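Local coordinates for protein quinone oxidoreductase (Coxiella burnetii, PDB 3TQH) that binds NADPH and probably uses it to reduce quinones, as a member of the medium-chain dehydrogenase/reductase family, at residues V155-A160 against T179-A184. Sequence-based numbering, arbitrary orientation.
Sequences VVLIHA and TVITTA. With NDP (NADPH dihydro-nicotinamide-adenine-dinucleotide phosphate), chain B.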
loop_
_atom_site.group_PDB
_atom_site.type_symbol
_atom_site.label_atom_id
_atom_site.label_comp_id
_atom_site.label_asym_id
_atom_site.label_seq_id
_atom_site.Cartn_x
_atom_site.Cartn_y
_atom_site.Cartn_z
ATOM N N VAL A 155 9.550 15.589 -15.077
ATOM C CA VAL A 155 8.435 16.117 -14.308
ATOM C C VAL A 155 7.481 14.971 -14.036
ATOM O O VAL A 155 7.111 14.236 -14.954
ATOM C CB VAL A 155 7.697 17.222 -15.058
ATOM C CG1 VAL A 155 6.565 17.779 -14.195
ATOM C CG2 VAL A 155 8.678 18.321 -15.475
ATOM N N VAL A 156 7.078 14.830 -12.778
ATOM C CA VAL A 156 6.224 13.731 -12.365
ATOM C C VAL A 156 5.020 14.243 -11.578
ATOM O O VAL A 156 5.172 14.977 -10.607
ATOM C CB VAL A 156 7.006 12.712 -11.514
ATOM C CG1 VAL A 156 6.101 11.583 -11.074
ATOM C CG2 VAL A 156 8.190 12.157 -12.304
ATOM N N LEU A 157 3.831 13.852 -12.028
ATOM C CA LEU A 157 2.581 14.166 -11.362
ATOM C C LEU A 157 2.135 12.930 -10.582
ATOM O O LEU A 157 1.875 11.894 -11.183
ATOM C CB LEU A 157 1.505 14.555 -12.389
ATOM C CG LEU A 157 0.080 14.711 -11.848
ATOM C CD1 LEU A 157 0.022 15.822 -10.805
ATOM C CD2 LEU A 157 -0.934 14.952 -12.983
ATOM N N ILE A 158 2.057 13.052 -9.256
ATOM C CA ILE A 158 1.598 11.981 -8.377
ATOM C C ILE A 158 0.258 12.393 -7.770
ATOM O O ILE A 158 0.200 13.280 -6.923
ATOM C CB ILE A 158 2.616 11.715 -7.233
ATOM C CG1 ILE A 158 4.006 11.400 -7.808
ATOM C CG2 ILE A 158 2.146 10.590 -6.334
ATOM C CD1 ILE A 158 5.044 11.016 -6.780
ATOM N N HIS A 159 -0.822 11.766 -8.224
ATOM C CA HIS A 159 -2.138 12.016 -7.650
ATOM C C HIS A 159 -2.221 11.431 -6.245
ATOM O O HIS A 159 -1.564 10.438 -5.939
ATOM C CB HIS A 159 -3.246 11.400 -8.508
ATOM C CG HIS A 159 -3.561 12.180 -9.744
ATOM N ND1 HIS A 159 -4.213 13.392 -9.710
ATOM C CD2 HIS A 159 -3.338 11.908 -11.051
ATOM C CE1 HIS A 159 -4.366 13.842 -10.941
ATOM N NE2 HIS A 159 -3.844 12.961 -11.774
ATOM N N ALA A 160 -3.046 12.043 -5.399
ATOM C CA ALA A 160 -3.286 11.527 -4.057
ATOM C C ALA A 160 -1.987 11.435 -3.269
ATOM O O ALA A 160 -1.696 10.412 -2.656
ATOM C CB ALA A 160 -3.967 10.166 -4.125
ATOM N N THR A 179 11.163 16.665 -10.702
ATOM C CA THR A 179 10.228 17.715 -10.311
ATOM C C THR A 179 8.894 17.043 -10.004
ATOM O O THR A 179 8.332 16.381 -10.873
ATOM C CB THR A 179 10.034 18.735 -11.442
ATOM O OG1 THR A 179 11.306 19.269 -11.824
ATOM C CG2 THR A 179 9.110 19.861 -11.006
ATOM N N VAL A 180 8.405 17.203 -8.774
ATOM C CA VAL A 180 7.209 16.503 -8.317
ATOM C C VAL A 180 6.030 17.462 -8.195
ATOM O O VAL A 180 6.082 18.434 -7.438
ATOM C CB VAL A 180 7.444 15.784 -6.967
ATOM C CG1 VAL A 180 6.124 15.290 -6.368
ATOM C CG2 VAL A 180 8.395 14.614 -7.157
ATOM N N ILE A 181 4.987 17.173 -8.970
ATOM C CA ILE A 181 3.699 17.847 -8.879
ATOM C C ILE A 181 2.754 16.852 -8.226
ATOM O O ILE A 181 2.837 15.652 -8.494
ATOM C CB ILE A 181 3.135 18.217 -10.280
ATOM C CG1 ILE A 181 4.182 18.952 -11.123
ATOM C CG2 ILE A 181 1.881 19.063 -10.141
ATOM C CD1 ILE A 181 3.725 19.274 -12.556
ATOM N N THR A 182 1.852 17.326 -7.376
ATOM C CA THR A 182 0.902 16.415 -6.745
ATOM C C THR A 182 -0.440 17.071 -6.505
ATOM O O THR A 182 -0.542 18.292 -6.516
ATOM C CB THR A 182 1.446 15.863 -5.403
ATOM O OG1 THR A 182 0.544 14.869 -4.897
ATOM C CG2 THR A 182 1.604 16.982 -4.370
ATOM N N THR A 183 -1.460 16.247 -6.278
ATOM C CA THR A 183 -2.799 16.733 -5.950
ATOM C C THR A 183 -3.182 16.356 -4.519
ATOM O O THR A 183 -3.028 15.207 -4.112
ATOM C CB THR A 183 -3.863 16.198 -6.936
ATOM O OG1 THR A 183 -3.727 14.781 -7.076
ATOM C CG2 THR A 183 -3.706 16.854 -8.303
ATOM N N ALA A 184 -3.680 17.337 -3.768
ATOM C CA ALA A 184 -4.142 17.118 -2.405
ATOM C C ALA A 184 -5.037 18.265 -1.920
ATOM O O ALA A 184 -5.122 19.312 -2.560
ATOM C CB ALA A 184 -2.957 16.960 -1.488
HETATM P PA NDP B . -5.071 6.064 0.524
HETATM O O1A NDP B . -6.397 5.778 1.106
HETATM O O2A NDP B . -4.007 6.004 1.545
HETATM O O5B NDP B . -5.063 7.523 -0.149
HETATM C C5B NDP B . -5.728 8.585 0.507
HETATM C C4B NDP B . -5.348 9.909 -0.137
HETATM O O4B NDP B . -6.063 10.064 -1.345
HETATM C C3B NDP B . -5.675 11.132 0.709
HETATM O O3B NDP B . -4.482 11.690 1.217
HETATM C C2B NDP B . -6.399 12.090 -0.232
HETATM O O2B NDP B . -5.846 13.388 -0.228
HETATM C C1B NDP B . -6.214 11.442 -1.593
HETATM N N9A NDP B . -7.333 11.640 -2.527
HETATM C C8A NDP B . -8.621 11.188 -2.383
HETATM N N7A NDP B . -9.330 11.555 -3.469
HETATM C C5A NDP B . -8.516 12.233 -4.304
HETATM C C6A NDP B . -8.743 12.826 -5.538
HETATM N N6A NDP B . -9.948 12.770 -6.080
HETATM N N1A NDP B . -7.712 13.472 -6.183
HETATM C C2A NDP B . -6.456 13.518 -5.594
HETATM N N3A NDP B . -6.227 12.922 -4.367
HETATM C C4A NDP B . -7.251 12.291 -3.729
HETATM O O3 NDP B . -4.764 5.066 -0.703
HETATM P PN NDP B . -3.349 4.378 -1.064
HETATM O O1N NDP B . -3.070 3.307 -0.084
HETATM O O2N NDP B . -2.305 5.376 -1.341
HETATM O O5D NDP B . -3.750 3.674 -2.452
HETATM C C5D NDP B . -4.299 4.409 -3.529
HETATM C C4D NDP B . -4.953 3.455 -4.523
HETATM O O4D NDP B . -3.990 2.563 -5.050
HETATM C C3D NDP B . -6.038 2.618 -3.862
HETATM O O3D NDP B . -7.177 2.586 -4.690
HETATM C C2D NDP B . -5.410 1.248 -3.709
HETATM O O2D NDP B . -6.366 0.204 -3.736
HETATM C C1D NDP B . -4.428 1.222 -4.885
HETATM N N1N NDP B . -3.262 0.324 -4.714
HETATM C C2N NDP B . -2.981 -0.555 -5.731
HETATM C C3N NDP B . -1.943 -1.480 -5.645
HETATM C C7N NDP B . -1.649 -2.433 -6.767
HETATM O O7N NDP B . -0.592 -3.355 -6.609
HETATM N N7N NDP B . -2.387 -2.400 -7.874
HETATM C C4N NDP B . -1.118 -1.505 -4.390
HETATM C C5N NDP B . -1.468 -0.516 -3.325
HETATM C C6N NDP B . -2.529 0.357 -3.549
HETATM P P2B NDP B . -6.635 14.630 0.429
HETATM O O1X NDP B . -5.678 15.789 0.541
HETATM O O2X NDP B . -7.122 14.263 1.810
HETATM O O3X NDP B . -7.809 15.049 -0.413
#
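Val-156 and Ile-158 bond to the backbone of the strand Thr-179 to Ala-184 as neighbours in a parallel sheet. Val-156 N donates to Thr-179 O at 2.8 Å, and Val-156 O accepts from Ile-181 N at 2.7 Å. Ile-158 N then donates to Ile-181 O at 2.8 Å. Beyond this the backbone pairing weakens, and Thr-183 N makes only a weak bond to Ile-158 O.

Side-chain hydroxyls take over at this end. Thr-182 holds OG1 anti to its backbone N (chi1 -174°), beside its own carbonyl carbon. From there Thr-182 OG1 donates to Ile-158 O at 2.6 Å, nearly in line with the C=O bond. With OG1 between its backbone N and carbonyl carbon (chi1 50°), Thr-183 turns the hydroxyl to the 155-160 side. Thr-183 OG1 accepts from Ala-160 N and shares a hydrogen bond with His-159 ND1 at 3.0 Å; either member of the His-159 pair could be the donor. It meets the imidazole at its edge, near the ring plane. On the far side of the ring, NE2 bonds to Ser-231, so both ring nitrogens are engaged.

The closer apolar contacts lie on the face of Val-155, Leu-157 and Ile-181. Here Ile-181 spans two residues: Ile-181 CD1 meets Val-155 CG1 at 3.6 Å, and Ile-181 CG2 meets Leu-157 CD1 at 3.8 Å. On the other face Ile-158 and Val-180 meet loosely, and both pack against helix 164-175, the crossover of this beta-alpha-beta unit.

Ala-160, in the loop after strand 155-158, and Thr-183 and Ala-184 form part of the NADPH pocket of a Rossmann fold. Ala-160 CA lies 3.3 Å from N3A of the adenine, and Ala-184 approaches the 2'-phosphate. Thr-183 OG1 also borders the adenine, so the hydroxyl that ties the two segments together here helps to shape the cofactor site.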